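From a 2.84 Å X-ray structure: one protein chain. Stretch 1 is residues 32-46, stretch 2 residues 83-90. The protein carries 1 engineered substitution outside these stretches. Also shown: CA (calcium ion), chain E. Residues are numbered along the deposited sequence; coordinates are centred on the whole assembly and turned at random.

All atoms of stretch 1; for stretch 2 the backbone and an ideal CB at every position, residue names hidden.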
# COMPACT_ATOMS: atom_id res chain seq x y z
N ARG A 32 24.45 -18.15 -3.16
CA ARG A 32 25.47 -19.17 -2.97
C ARG A 32 26.64 -18.96 -3.93
O ARG A 32 26.45 -18.89 -5.16
CB ARG A 32 24.89 -20.59 -3.14
CG ARG A 32 25.75 -21.58 -2.39
CD ARG A 32 25.56 -23.04 -2.72
NE ARG A 32 26.80 -23.72 -2.38
CZ ARG A 32 27.07 -25.00 -2.66
NH1 ARG A 32 26.19 -25.76 -3.33
NH2 ARG A 32 28.26 -25.50 -2.33
N ALA A 33 27.83 -18.82 -3.34
CA ALA A 33 29.05 -18.73 -4.11
C ALA A 33 29.95 -19.87 -3.71
O ALA A 33 30.18 -20.09 -2.53
CB ALA A 33 29.76 -17.41 -3.91
N THR A 34 30.45 -20.59 -4.70
CA THR A 34 31.29 -21.73 -4.48
C THR A 34 32.74 -21.30 -4.73
O THR A 34 33.02 -20.48 -5.62
CB THR A 34 30.88 -22.87 -5.41
OG1 THR A 34 30.64 -22.32 -6.71
CG2 THR A 34 29.60 -23.46 -4.93
N ASP A 35 33.62 -21.85 -3.89
CA ASP A 35 35.07 -21.68 -4.01
C ASP A 35 35.67 -23.05 -3.74
O ASP A 35 35.35 -23.68 -2.76
CB ASP A 35 35.53 -20.65 -3.00
CG ASP A 35 36.93 -20.14 -3.28
OD1 ASP A 35 37.82 -20.90 -3.71
OD2 ASP A 35 37.18 -18.98 -2.97
N LYS A 36 36.46 -23.55 -4.69
CA LYS A 36 36.90 -24.96 -4.64
C LYS A 36 38.35 -25.08 -4.19
O LYS A 36 38.89 -26.16 -4.18
CB LYS A 36 36.66 -25.66 -5.98
CG LYS A 36 35.19 -25.57 -6.44
CD LYS A 36 34.80 -26.32 -7.71
CE LYS A 36 35.89 -26.36 -8.77
NZ LYS A 36 36.40 -25.02 -9.21
N ASP A 37 38.92 -23.98 -3.72
CA ASP A 37 40.09 -24.03 -2.83
C ASP A 37 39.72 -24.73 -1.56
O ASP A 37 38.61 -24.58 -1.08
CB ASP A 37 40.53 -22.62 -2.45
CG ASP A 37 40.92 -21.79 -3.65
OD1 ASP A 37 41.15 -22.40 -4.71
OD2 ASP A 37 40.94 -20.55 -3.60
N THR A 38 40.67 -25.49 -1.02
CA THR A 38 40.51 -26.10 0.32
C THR A 38 40.63 -25.09 1.43
O THR A 38 41.06 -23.95 1.23
CB THR A 38 41.57 -27.17 0.58
OG1 THR A 38 42.86 -26.58 0.37
CG2 THR A 38 41.39 -28.36 -0.34
N GLY A 39 40.24 -25.53 2.62
CA GLY A 39 40.48 -24.77 3.85
C GLY A 39 39.88 -23.40 3.77
O GLY A 39 38.87 -23.24 3.12
N ASP A 40 40.53 -22.40 4.32
CA ASP A 40 39.92 -21.05 4.40
C ASP A 40 39.85 -20.31 3.08
O ASP A 40 39.02 -19.42 2.88
CB ASP A 40 40.69 -20.17 5.39
CG ASP A 40 40.68 -20.70 6.78
OD1 ASP A 40 39.66 -21.39 7.11
OD2 ASP A 40 41.68 -20.41 7.51
N GLY A 41 40.71 -20.71 2.14
CA GLY A 41 40.66 -20.22 0.78
C GLY A 41 39.40 -20.55 0.01
O GLY A 41 39.09 -19.87 -0.97
N GLY A 42 38.63 -21.53 0.50
CA GLY A 42 37.36 -21.93 -0.10
C GLY A 42 36.14 -21.59 0.74
O GLY A 42 35.05 -22.06 0.46
N LEU A 43 36.33 -20.78 1.78
CA LEU A 43 35.28 -20.43 2.71
C LEU A 43 34.92 -18.96 2.49
O LEU A 43 35.70 -18.05 2.73
CB LEU A 43 35.80 -20.61 4.13
CG LEU A 43 34.94 -20.54 5.39
CD1 LEU A 43 35.55 -21.57 6.37
CD2 LEU A 43 34.83 -19.18 6.11
N VAL A 44 33.68 -18.72 2.10
CA VAL A 44 33.30 -17.42 1.64
C VAL A 44 32.43 -16.67 2.64
O VAL A 44 31.65 -17.30 3.35
CB VAL A 44 32.58 -17.53 0.31
CG1 VAL A 44 33.29 -18.55 -0.56
CG2 VAL A 44 31.13 -17.89 0.50
N ASN A 45 32.58 -15.34 2.68
CA ASN A 45 31.79 -14.49 3.57
C ASN A 45 30.89 -13.59 2.74
O ASN A 45 31.35 -12.92 1.83
CB ASN A 45 32.73 -13.66 4.43
CG ASN A 45 33.93 -14.47 4.93
OD1 ASN A 45 33.88 -15.12 5.99
ND2 ASN A 45 35.02 -14.42 4.18
N TYR A 46 29.60 -13.59 3.04
CA TYR A 46 28.61 -12.87 2.25
C TYR A 46 28.31 -11.46 2.81
O TYR A 46 28.23 -11.26 4.05
CB TYR A 46 27.31 -13.66 2.18
CG TYR A 46 27.45 -14.97 1.46
CD1 TYR A 46 27.64 -15.03 0.09
CD2 TYR A 46 27.39 -16.17 2.17
CE1 TYR A 46 27.79 -16.24 -0.55
CE2 TYR A 46 27.53 -17.38 1.53
CZ TYR A 46 27.73 -17.42 0.18
OH TYR A 46 27.82 -18.65 -0.41
N UNK A 83 25.84 -7.78 -4.12
CA UNK A 83 26.37 -8.70 -3.10
C UNK A 83 27.80 -9.11 -3.44
O UNK A 83 28.11 -9.35 -4.62
CB UNK A 83 25.48 -9.94 -2.98
N UNK A 84 28.65 -9.22 -2.43
CA UNK A 84 30.00 -9.76 -2.61
C UNK A 84 30.18 -11.07 -1.81
O UNK A 84 29.54 -11.28 -0.74
CB UNK A 84 31.04 -8.73 -2.18
N UNK A 85 31.04 -11.96 -2.33
CA UNK A 85 31.50 -13.10 -1.58
C UNK A 85 33.00 -13.02 -1.56
O UNK A 85 33.64 -13.01 -2.59
CB UNK A 85 31.01 -14.42 -2.17
N UNK A 86 33.56 -13.00 -0.37
CA UNK A 86 34.98 -12.85 -0.18
C UNK A 86 35.51 -14.15 0.40
O UNK A 86 34.98 -14.62 1.40
CB UNK A 86 35.30 -11.66 0.72
N UNK A 87 36.51 -14.79 -0.21
CA UNK A 87 37.09 -15.99 0.43
C UNK A 87 37.88 -15.64 1.71
O UNK A 87 38.17 -14.47 1.97
CB UNK A 87 38.01 -16.71 -0.56
N UNK A 88 38.12 -16.66 2.53
CA UNK A 88 38.43 -16.49 3.95
C UNK A 88 39.90 -16.43 4.25
O UNK A 88 40.28 -16.35 5.39
CB UNK A 88 37.81 -17.63 4.76
N UNK A 89 40.73 -16.46 3.22
CA UNK A 89 42.16 -16.35 3.39
C UNK A 89 42.67 -15.24 2.49
O UNK A 89 42.04 -14.93 1.48
CB UNK A 89 42.86 -17.68 3.08
N UNK A 90 43.84 -14.66 2.83
CA UNK A 90 44.59 -13.82 1.90
C UNK A 90 44.66 -14.43 0.50
O UNK A 90 44.93 -15.63 0.38
CB UNK A 90 46.00 -13.59 2.43
CA CA E . 40.05 -18.76 -3.08

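Position 83 lies in an extended backbone with its CB directed sideways, and nothing of stretch 1 comes within 5.5 Å of that CB. Stretch 1 therefore sets little constraint, although a branched residue would suit the strand; it is Val-83, with chi1 in t. Position 84 is also sideways and unconstrained by stretch 1, so many residues could serve. The deposited Ser-84 contributes its backbone, its O accepting a CA-H...O contact from Tyr-46 CA at 3.5 Å.

Position 85 pairs with Tyr-46, and its CB enters a close apolar setting: the ideal CB is 3.7 Å from Ala-33 CB, 4.0 Å from Tyr-46 CE1 and 4.3 Å from Val-44 CB. A small, apolar side chain is the natural choice. It is Ala-85, whose methyl packs against all three.

Position 86 forms the hydrogen-bonded pair with Asn-45. Its N donates to Asn-45 O at 3.1 Å, and Asn-45 N donates to its O at 2.8 Å; Asn-45 ND2 adds a weak bond to that same O, also 2.8 Å. These bonds use only backbone atoms of 86, so they do not select a side chain. The CB points to the sheet face shared with Asn-45, where polar or beta-branched residues would fit. The deposited residue is Thr-86, with chi1 in m.

At position 87 the CB points to the opposite face, toward a calcium ion. The ideal CB lies 3.4 Å from both Asp-35 OD2 and Gly-41 O, oxygens that bind the metal alongside Asp-37 OD2. An acidic side chain can join this oxygen cluster, and a short one suits the distance, though Asn could also offer an oxygen. It is Asp-87: chi1 in p brings its OD2 to 2.1 Å from the calcium. That OD2 is 3.2 Å from Gly-41 O, a close approach of two oxygens explained by their common ion.

Position 88 has phi/psi of -94/3, which does not by itself demand glycine. The surroundings do argue for it: an ideal CB would lie 2.9 Å from Asp-40 O and 3.0 Å from Leu-43 O, clashing with both. Gly-88 avoids this, and its N makes a weak hydrogen bond to Asp-40 O at 2.9 Å.

Position 89 directs its CB toward the turn at Asp-40 and Gly-41, with the ideal CB 3.8 Å from Gly-41 N. Small residues sit easily here. Ala-89 places its CB 4.1 Å from Asp-40 CB.

Position 90 is out of reach; it is Pro-90.

Stretch 2 83-90: VSATDGAP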
# COMPACT_ATOMS: atom_id res chain seq x y z
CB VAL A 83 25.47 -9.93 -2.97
CG1 VAL A 83 26.01 -10.90 -1.94
CG2 VAL A 83 24.07 -9.52 -2.55
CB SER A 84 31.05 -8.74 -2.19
OG SER A 84 31.12 -8.61 -0.78
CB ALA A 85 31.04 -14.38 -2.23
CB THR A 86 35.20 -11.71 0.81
OG1 THR A 86 34.57 -10.53 0.31
CG2 THR A 86 36.62 -11.42 1.01
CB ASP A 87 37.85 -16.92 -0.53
CG ASP A 87 39.08 -16.31 -1.12
OD1 ASP A 87 39.46 -15.20 -0.70
OD2 ASP A 87 39.65 -16.95 -2.06
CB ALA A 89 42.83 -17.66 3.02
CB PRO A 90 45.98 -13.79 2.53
CG PRO A 90 45.73 -13.89 3.99
CD PRO A 90 44.48 -14.71 4.16
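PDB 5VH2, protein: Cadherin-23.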